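Local coordinates for periplasmic protein (Legionella pneumophila subsp. pneumophila, PDB 4FGQ), which is a calcium-dependent periplasmic protease that probably cleaves its targets as a transglutaminase-like cysteine proteinase, at residues E11-L16 with T29-L34. Residues are numbered along the deposited sequence; the frame is centred on the assembly and turned at random.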
ATOM      1  N   GLU A  11      17.705   1.663  -6.786  1.00 36.56           N
ATOM      2  CA  GLU A  11      19.025   2.137  -6.402  0.53 38.44           C
ATOM      3  C   GLU A  11      19.045   2.645  -4.955  1.00 37.62           C
ATOM      4  O   GLU A  11      19.984   2.356  -4.209  1.00 37.05           O
ATOM      5  CB  GLU A  11      19.539   3.194  -7.389  0.53 41.87           C
ATOM      6  CG  GLU A  11      19.758   2.664  -8.813  0.53 42.58           C
ATOM      7  CD  GLU A  11      18.458   2.386  -9.556  0.53 44.58           C
ATOM      8  OE1 GLU A  11      17.466   3.110  -9.321  0.53 39.75           O
ATOM      9  OE2 GLU A  11      18.425   1.434 -10.367  0.53 47.28           O
ATOM     10  N   LYS A  12      18.011   3.384  -4.554  1.00 32.16           N
ATOM     11  CA  LYS A  12      17.913   3.869  -3.174  1.00 34.45           C
ATOM     12  C   LYS A  12      17.741   2.687  -2.228  1.00 28.82           C
ATOM     13  O   LYS A  12      18.290   2.665  -1.126  1.00 28.45           O
ATOM     14  CB  LYS A  12      16.736   4.844  -3.001  1.00 40.56           C
ATOM     15  CG  LYS A  12      16.921   6.211  -3.654  1.00 49.06           C
ATOM     16  CD  LYS A  12      15.910   7.231  -3.117  1.00 53.83           C
ATOM     17  CE  LYS A  12      16.222   8.639  -3.623  1.00 60.39           C
ATOM     18  NZ  LYS A  12      15.752   9.707  -2.691  1.00 62.93           N
ATOM     19  N   ILE A  13      16.976   1.696  -2.674  1.00 23.83           N
ATOM     20  CA  ILE A  13      16.723   0.506  -1.867  1.00 22.91           C
ATOM     21  C   ILE A  13      17.989  -0.326  -1.632  1.00 26.78           C
ATOM     22  O   ILE A  13      18.233  -0.790  -0.514  1.00 26.77           O
ATOM     23  CB  ILE A  13      15.636  -0.368  -2.507  1.00 21.93           C
ATOM     24  CG1 ILE A  13      14.290   0.356  -2.462  1.00 22.61           C
ATOM     25  CG2 ILE A  13      15.521  -1.691  -1.788  1.00 21.01           C
ATOM     26  CD1 ILE A  13      13.183  -0.383  -3.172  1.00 20.20           C
ATOM     27  N   GLN A  14      18.792  -0.513  -2.676  1.00 27.37           N
ATOM     28  CA  GLN A  14      20.027  -1.288  -2.551  1.00 32.64           C
ATOM     29  C   GLN A  14      21.004  -0.656  -1.566  1.00 37.27           C
ATOM     30  O   GLN A  14      21.759  -1.358  -0.897  1.00 37.93           O
ATOM     31  CB  GLN A  14      20.700  -1.461  -3.913  1.00 37.69           C
ATOM     32  CG  GLN A  14      20.009  -2.454  -4.833  1.00 43.61           C
ATOM     33  CD  GLN A  14      20.526  -2.370  -6.259  1.00 54.23           C
ATOM     34  OE1 GLN A  14      21.233  -1.426  -6.619  1.00 60.68           O
ATOM     35  NE2 GLN A  14      20.177  -3.358  -7.076  1.00 55.30           N
ATOM     36  N   LYS A  15      20.982   0.668  -1.475  1.00 40.36           N
ATOM     37  CA  LYS A  15      21.867   1.376  -0.562  1.00 44.80           C
ATOM     38  C   LYS A  15      21.345   1.317   0.863  1.00 38.25           C
ATOM     39  O   LYS A  15      22.120   1.274   1.815  1.00 37.70           O
ATOM     40  CB  LYS A  15      22.058   2.819  -1.020  1.00 53.26           C
ATOM     41  CG  LYS A  15      22.742   2.916  -2.373  1.00 61.50           C
ATOM     42  CD  LYS A  15      22.791   4.341  -2.892  1.00 67.10           C
ATOM     43  CE  LYS A  15      23.282   4.369  -4.331  1.00 69.17           C
ATOM     44  NZ  LYS A  15      22.852   5.598  -5.051  1.00 69.03           N
ATOM     45  N   LEU A  16      20.026   1.314   1.005  1.00 31.80           N
ATOM     46  CA  LEU A  16      19.419   1.131   2.311  1.00 29.65           C
ATOM     47  C   LEU A  16      19.785  -0.249   2.847  1.00 26.61           C
ATOM     48  O   LEU A  16      20.149  -0.388   4.012  1.00 30.55           O
ATOM     49  CB  LEU A  16      17.896   1.291   2.231  1.00 30.27           C
ATOM     50  CG  LEU A  16      17.365   2.711   2.436  1.00 37.30           C
ATOM     51  CD1 LEU A  16      15.954   2.854   1.890  1.00 36.28           C
ATOM     52  CD2 LEU A  16      17.399   3.067   3.909  1.00 42.35           C
ATOM     53  N   THR A  29      16.773  -6.012   0.166  1.00 15.99           N
ATOM     54  CA  THR A  29      17.240  -6.600  -1.089  1.00 16.79           C
ATOM     55  C   THR A  29      16.106  -7.287  -1.838  1.00 16.63           C
ATOM     56  O   THR A  29      15.998  -7.180  -3.066  1.00 15.25           O
ATOM     57  CB  THR A  29      18.382  -7.595  -0.839  1.00 15.62           C
ATOM     58  OG1 THR A  29      19.508  -6.885  -0.302  1.00 20.92           O
ATOM     59  CG2 THR A  29      18.792  -8.285  -2.135  1.00 20.99           C
ATOM     60  N   ALA A  30      15.242  -7.970  -1.093  1.00 14.96           N
ATOM     61  CA  ALA A  30      14.099  -8.655  -1.686  1.00 15.45           C
ATOM     62  C   ALA A  30      13.097  -7.686  -2.304  1.00 15.16           C
ATOM     63  O   ALA A  30      12.527  -7.964  -3.362  1.00 16.59           O
ATOM     64  CB  ALA A  30      13.422  -9.535  -0.642  1.00 17.35           C
ATOM     65  N   TRP A  31      12.888  -6.554  -1.638  1.00 12.19           N
ATOM     66  CA  TRP A  31      12.002  -5.498  -2.123  1.00 11.17           C
ATOM     67  C   TRP A  31      12.551  -4.923  -3.432  1.00 13.16           C
ATOM     68  O   TRP A  31      11.808  -4.737  -4.404  1.00 16.38           O
ATOM     69  CB  TRP A  31      11.911  -4.411  -1.055  1.00 13.19           C
ATOM     70  CG  TRP A  31      10.975  -3.288  -1.334  1.00 13.05           C
ATOM     71  CD1 TRP A  31       9.886  -3.289  -2.161  1.00 12.87           C
ATOM     72  CD2 TRP A  31      11.045  -1.982  -0.756  1.00 13.36           C
ATOM     73  NE1 TRP A  31       9.278  -2.046  -2.138  1.00 13.33           N
ATOM     74  CE2 TRP A  31       9.971  -1.235  -1.285  1.00 14.67           C
ATOM     75  CE3 TRP A  31      11.918  -1.374   0.152  1.00 16.13           C
ATOM     76  CZ2 TRP A  31       9.751   0.096  -0.926  1.00 17.42           C
ATOM     77  CZ3 TRP A  31      11.692  -0.051   0.503  1.00 16.13           C
ATOM     78  CH2 TRP A  31      10.621   0.664  -0.033  1.00 16.96           C
ATOM     79  N   GLY A  32      13.847  -4.634  -3.447  1.00 13.98           N
ATOM     80  CA  GLY A  32      14.493  -4.126  -4.649  1.00 15.57           C
ATOM     81  C   GLY A  32      14.424  -5.131  -5.786  1.00 16.37           C
ATOM     82  O   GLY A  32      14.145  -4.761  -6.930  1.00 17.87           O
ATOM     83  N   ASN A  33      14.684  -6.405  -5.482  1.00 14.86           N
ATOM     84  CA  ASN A  33      14.611  -7.443  -6.507  1.00 18.50           C
ATOM     85  C   ASN A  33      13.184  -7.584  -7.047  1.00 19.23           C
ATOM     86  O   ASN A  33      12.994  -7.794  -8.247  1.00 17.32           O
ATOM     87  CB  ASN A  33      15.139  -8.785  -5.990  1.00 19.01           C
ATOM     88  CG  ASN A  33      16.645  -8.773  -5.753  1.00 27.16           C
ATOM     89  OD1 ASN A  33      17.359  -7.908  -6.262  1.00 32.89           O
ATOM     90  ND2 ASN A  33      17.134  -9.747  -4.991  1.00 31.47           N
ATOM     91  N   LEU A  34      12.188  -7.449  -6.167  1.00 15.91           N
ATOM     92  CA  LEU A  34      10.782  -7.485  -6.579  1.00 14.41           C
ATOM     93  C   LEU A  34      10.500  -6.398  -7.604  1.00 15.68           C
ATOM     94  O   LEU A  34       9.930  -6.664  -8.679  1.00 15.80           O
ATOM     95  CB  LEU A  34       9.861  -7.294  -5.363  1.00 12.25           C
ATOM     96  CG  LEU A  34       8.360  -7.147  -5.646  1.00 14.82           C
ATOM     97  CD1 LEU A  34       7.746  -8.497  -5.933  1.00 17.61           C
ATOM     98  CD2 LEU A  34       7.647  -6.479  -4.477  1.00 15.26           C
TER
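Ile13 lays its CD1 methyl over one face of the Trp31 indole. CD1 stands 3.6 Å from the centroid of the six-membered ring of Trp31 and 14° off the ring normal, a CH-pi contact. The methyl is also close to the seam of the two rings, with Ile13 CD1 3.6 Å from Trp31 CD2. Ile13 CG1 follows behind it, 3.9 Å from Trp31 CE3. The two side chains cross at about a right angle, with CD1 over the six-membered ring and CG1 near its CE3-CZ3 side. The long branch of the isoleucine is extended, with chi2 of Ile13 at 175°.

The short branch of Ile13 has a different partner. CG2 lies anti to the backbone N and rests on the backbone of Gly32, 3.8 Å from Gly32 N and 3.9 Å from Gly32 CA. With no side chain at Gly32, the helices come close here: the CA atoms of Ile13 and Gly32 are 5.8 Å apart.

The contact joins two consecutive helices, 10-17 and 22-38, into a helical hairpin. It lies in the helical part of the chain, and its centre is about 17 Å from the centre of the chain. No hydrogen bond links segments 11-16 and 29-34; the contact is apolar and buried, and Ile8 touches both Ile13 and Trp31. Trp31 NE1 is hydrogen-bonded to Thr96 OG1 on helix 86-100, which ties the edge of the indole to a third helix, while Phe54 of helix 43-55 packs edge-to-face with the same ring system. The Trp31 side chain is about 12 Å from that of Asp88, a calcium ligand in this protein, although no calcium is bound to the chain in this model.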